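Local coordinates for histidinol-phosphate aminotransferase (Clostridium acetobutylicum, PDB 3FTB), which probably transfers amino groups as a pyridoxal 5'-phosphate-dependent transaminase, presumably of histidinol phosphate in histidine biosynthesis, at residues L74-I79 / G199-Y204. Numbering follows the deposited sequence.
Sequences LKLKDI and GEIKNY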
ATOM      1  N   LEU A  74     -22.801   1.481   0.152  1.00 40.41           N
ATOM      2  CA  LEU A  74     -23.234   2.863   0.053  1.00 45.04           C
ATOM      3  C   LEU A  74     -24.532   3.024  -0.753  1.00 52.30           C
ATOM      4  O   LEU A  74     -25.080   4.121  -0.841  1.00 56.24           O
ATOM      5  CB  LEU A  74     -22.120   3.718  -0.562  1.00 43.10           C
ATOM      6  CG  LEU A  74     -20.704   3.637   0.022  1.00 47.51           C
ATOM      7  CD1 LEU A  74     -19.773   4.458  -0.836  1.00 47.74           C
ATOM      8  CD2 LEU A  74     -20.630   4.106   1.478  1.00 44.76           C
ATOM      9  N   LYS A  75     -25.022   1.933  -1.336  1.00 54.52           N
ATOM     10  CA  LYS A  75     -26.192   1.988  -2.216  1.00 41.52           C
ATOM     11  C   LYS A  75     -26.015   3.074  -3.266  1.00 47.06           C
ATOM     12  O   LYS A  75     -26.854   3.963  -3.391  1.00 50.15           O
ATOM     13  CB  LYS A  75     -27.480   2.248  -1.430  1.00 28.42           C
ATOM     14  CG  LYS A  75     -27.726   1.300  -0.264  1.00 40.36           C
ATOM     15  CD  LYS A  75     -27.838  -0.145  -0.716  1.00 52.10           C
ATOM     16  CE  LYS A  75     -27.820  -1.090   0.479  1.00 57.64           C
ATOM     17  NZ  LYS A  75     -28.677  -0.568   1.577  1.00 62.29           N
ATOM     18  N   LEU A  76     -24.916   3.001  -4.007  1.00 47.49           N
ATOM     19  CA  LEU A  76     -24.643   3.939  -5.091  1.00 43.03           C
ATOM     20  C   LEU A  76     -23.946   3.224  -6.237  1.00 44.84           C
ATOM     21  O   LEU A  76     -23.050   2.417  -6.010  1.00 47.10           O
ATOM     22  CB  LEU A  76     -23.760   5.094  -4.609  1.00 34.64           C
ATOM     23  CG  LEU A  76     -24.377   6.497  -4.580  1.00 35.61           C
ATOM     24  CD1 LEU A  76     -25.601   6.544  -3.683  1.00 30.85           C
ATOM     25  CD2 LEU A  76     -23.367   7.574  -4.169  1.00 31.30           C
ATOM     26  N   LYS A  77     -24.367   3.524  -7.462  1.00 42.12           N
ATOM     27  CA  LYS A  77     -23.728   2.995  -8.661  1.00 34.05           C
ATOM     28  C   LYS A  77     -23.227   4.155  -9.535  1.00 29.26           C
ATOM     29  O   LYS A  77     -23.512   5.322  -9.248  1.00 26.55           O
ATOM     30  CB  LYS A  77     -24.693   2.080  -9.434  1.00 34.31           C
ATOM     31  CG  LYS A  77     -25.227   0.897  -8.622  1.00 20.65           C
ATOM     32  CD  LYS A  77     -24.105  -0.028  -8.227  1.00 23.34           C
ATOM     33  CE  LYS A  77     -24.596  -1.138  -7.325  1.00 22.48           C
ATOM     34  NZ  LYS A  77     -23.615  -2.254  -7.330  1.00 31.30           N
ATOM     35  N   ASP A  78     -22.464   3.826 -10.574  1.00 36.44           N
ATOM     36  CA  ASP A  78     -21.919   4.817 -11.508  1.00 44.80           C
ATOM     37  C   ASP A  78     -21.254   5.974 -10.758  1.00 38.69           C
ATOM     38  O   ASP A  78     -21.571   7.148 -10.979  1.00 35.84           O
ATOM     39  CB  ASP A  78     -23.001   5.317 -12.492  1.00 50.83           C
ATOM     40  CG  ASP A  78     -22.413   6.003 -13.743  1.00 52.04           C
ATOM     41  OD1 ASP A  78     -21.220   5.796 -14.065  1.00 49.21           O
ATOM     42  OD2 ASP A  78     -23.159   6.750 -14.416  1.00 47.12           O
ATOM     43  N   ILE A  79     -20.329   5.619  -9.866  1.00 40.95           N
ATOM     44  CA  ILE A  79     -19.545   6.591  -9.104  1.00 30.89           C
ATOM     45  C   ILE A  79     -18.072   6.268  -9.242  1.00 28.45           C
ATOM     46  O   ILE A  79     -17.706   5.128  -9.503  1.00 26.92           O
ATOM     47  CB  ILE A  79     -19.893   6.571  -7.602  1.00 30.24           C
ATOM     48  CG1 ILE A  79     -19.930   5.136  -7.069  1.00 30.25           C
ATOM     49  CG2 ILE A  79     -21.227   7.238  -7.353  1.00 32.45           C
ATOM     50  CD1 ILE A  79     -19.900   5.050  -5.528  1.00 30.27           C
ATOM     51  N   GLY A 199     -25.076  10.528   0.478  1.00 38.47           N
ATOM     52  CA  GLY A 199     -26.360  10.630  -0.196  1.00 26.47           C
ATOM     53  C   GLY A 199     -26.515  11.913  -0.994  1.00 32.41           C
ATOM     54  O   GLY A 199     -27.586  12.184  -1.564  1.00 27.12           O
ATOM     55  N   GLU A 200     -25.443  12.711  -1.023  1.00 26.84           N
ATOM     56  CA  GLU A 200     -25.419  13.955  -1.784  1.00 29.03           C
ATOM     57  C   GLU A 200     -24.510  13.839  -3.004  1.00 26.43           C
ATOM     58  O   GLU A 200     -24.406  14.777  -3.793  1.00 39.79           O
ATOM     59  CB  GLU A 200     -24.948  15.120  -0.898  1.00 46.07           C
ATOM     60  CG  GLU A 200     -26.060  15.961  -0.263  1.00 45.40           C
ATOM     61  CD  GLU A 200     -26.550  15.383   1.042  1.00 51.64           C
ATOM     62  OE1 GLU A 200     -25.838  14.536   1.620  1.00 59.89           O
ATOM     63  OE2 GLU A 200     -27.643  15.780   1.493  1.00 52.63           O
ATOM     64  N   ILE A 201     -23.863  12.684  -3.151  1.00 26.40           N
ATOM     65  CA  ILE A 201     -22.839  12.471  -4.185  1.00 39.42           C
ATOM     66  C   ILE A 201     -23.361  12.729  -5.610  1.00 46.41           C
ATOM     67  O   ILE A 201     -22.671  13.314  -6.456  1.00 41.83           O
ATOM     68  CB  ILE A 201     -22.250  11.040  -4.085  1.00 36.87           C
ATOM     69  CG1 ILE A 201     -21.479  10.859  -2.771  1.00 40.52           C
ATOM     70  CG2 ILE A 201     -21.349  10.733  -5.257  1.00 27.13           C
ATOM     71  CD1 ILE A 201     -20.170  11.577  -2.739  1.00 36.18           C
ATOM     72  N   LYS A 202     -24.590  12.303  -5.872  1.00 50.45           N
ATOM     73  CA  LYS A 202     -25.174  12.457  -7.198  1.00 52.02           C
ATOM     74  C   LYS A 202     -25.515  13.915  -7.537  1.00 46.72           C
ATOM     75  O   LYS A 202     -25.440  14.336  -8.695  1.00 44.62           O
ATOM     76  CB  LYS A 202     -26.408  11.566  -7.314  1.00 48.47           C
ATOM     77  CG  LYS A 202     -26.110  10.100  -7.069  1.00 34.35           C
ATOM     78  CD  LYS A 202     -24.905   9.690  -7.876  1.00 32.45           C
ATOM     79  CE  LYS A 202     -24.933   8.212  -8.157  1.00 36.68           C
ATOM     80  NZ  LYS A 202     -24.035   7.856  -9.274  1.00 31.50           N
ATOM     81  N   ASN A 203     -25.884  14.683  -6.522  1.00 35.45           N
ATOM     82  CA  ASN A 203     -26.331  16.046  -6.741  1.00 32.03           C
ATOM     83  C   ASN A 203     -25.189  17.021  -6.886  1.00 35.98           C
ATOM     84  O   ASN A 203     -25.398  18.151  -7.331  1.00 35.35           O
ATOM     85  CB  ASN A 203     -27.251  16.485  -5.613  1.00 27.63           C
ATOM     86  CG  ASN A 203     -28.557  15.751  -5.641  1.00 47.33           C
ATOM     87  OD1 ASN A 203     -29.481  16.144  -6.351  1.00 59.43           O
ATOM     88  ND2 ASN A 203     -28.641  14.660  -4.888  1.00 51.82           N
ATOM     89  N   TYR A 204     -23.987  16.589  -6.503  1.00 35.09           N
ATOM     90  CA  TYR A 204     -22.809  17.456  -6.536  1.00 25.37           C
ATOM     91  C   TYR A 204     -21.561  16.666  -6.908  1.00 39.70           C
ATOM     92  O   TYR A 204     -21.154  15.763  -6.174  1.00 45.04           O
ATOM     93  CB  TYR A 204     -22.594  18.144  -5.179  1.00 28.40           C
ATOM     94  CG  TYR A 204     -23.740  19.020  -4.740  1.00 35.71           C
ATOM     95  CD1 TYR A 204     -23.950  20.269  -5.315  1.00 30.55           C
ATOM     96  CD2 TYR A 204     -24.622  18.592  -3.758  1.00 47.61           C
ATOM     97  CE1 TYR A 204     -25.012  21.064  -4.920  1.00 31.14           C
ATOM     98  CE2 TYR A 204     -25.690  19.384  -3.357  1.00 45.83           C
ATOM     99  CZ  TYR A 204     -25.877  20.613  -3.945  1.00 37.12           C
ATOM    100  OH  TYR A 204     -26.934  21.392  -3.547  1.00 36.31           O
TER
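An irregular loop, 74-79, faces a loop that opens with the tail of a 3-10 turn, 199-204, their backbones well apart, the closest CA atoms, those of Ile-79 and Ile-201, lying 8.3 Å from each other, so side chains have to bridge the gap. The contact lies on the surface, at one edge of the mixed seven-stranded sheet of the large domain in this aminotransferase class I and II fold: 74-79 leads from helix 64-74, with Lys-75 turning away at positive phi, into the outermost strand 80-84, while 199-204 precedes strand 207-212. Strand 225-229 runs between those two strands, and the loops meet near its end, where Ile-201 also rests on Ile-228.

Leu-76 points at the opposite loop and crosses Ile-201 obliquely, setting its CD2 3.6 Å from Ile-201 CB. The branched isoleucine suits this place because CG1 and CG2 diverge from CB: CG2, anti to the backbone N (CG1 has chi1 -66°), also meets Ile-79 CG2 at 4.1 Å. The two beta-branched residues thus widen the apolar patch begun by leucine.

Lys-202 spans the remaining distance. Bent at chi2 (-48°) and then extended, it brings CE to 4.0 Å from Leu-76 CG and crosses Ile-79 at about a right angle, so its methylenes continue the apolar surface while its ammonium reaches a main-chain oxygen. Asn-230 OD1 accepts a second hydrogen bond from this ammonium, and Lys-232 NZ hydrogen-bonds to Asp-78 O. The bond joining the loops is short and directed nearly along the carbonyl axis: Lys-202 NZ donates to Lys-77 O at 2.6 Å, with a C=O...N angle of 166°.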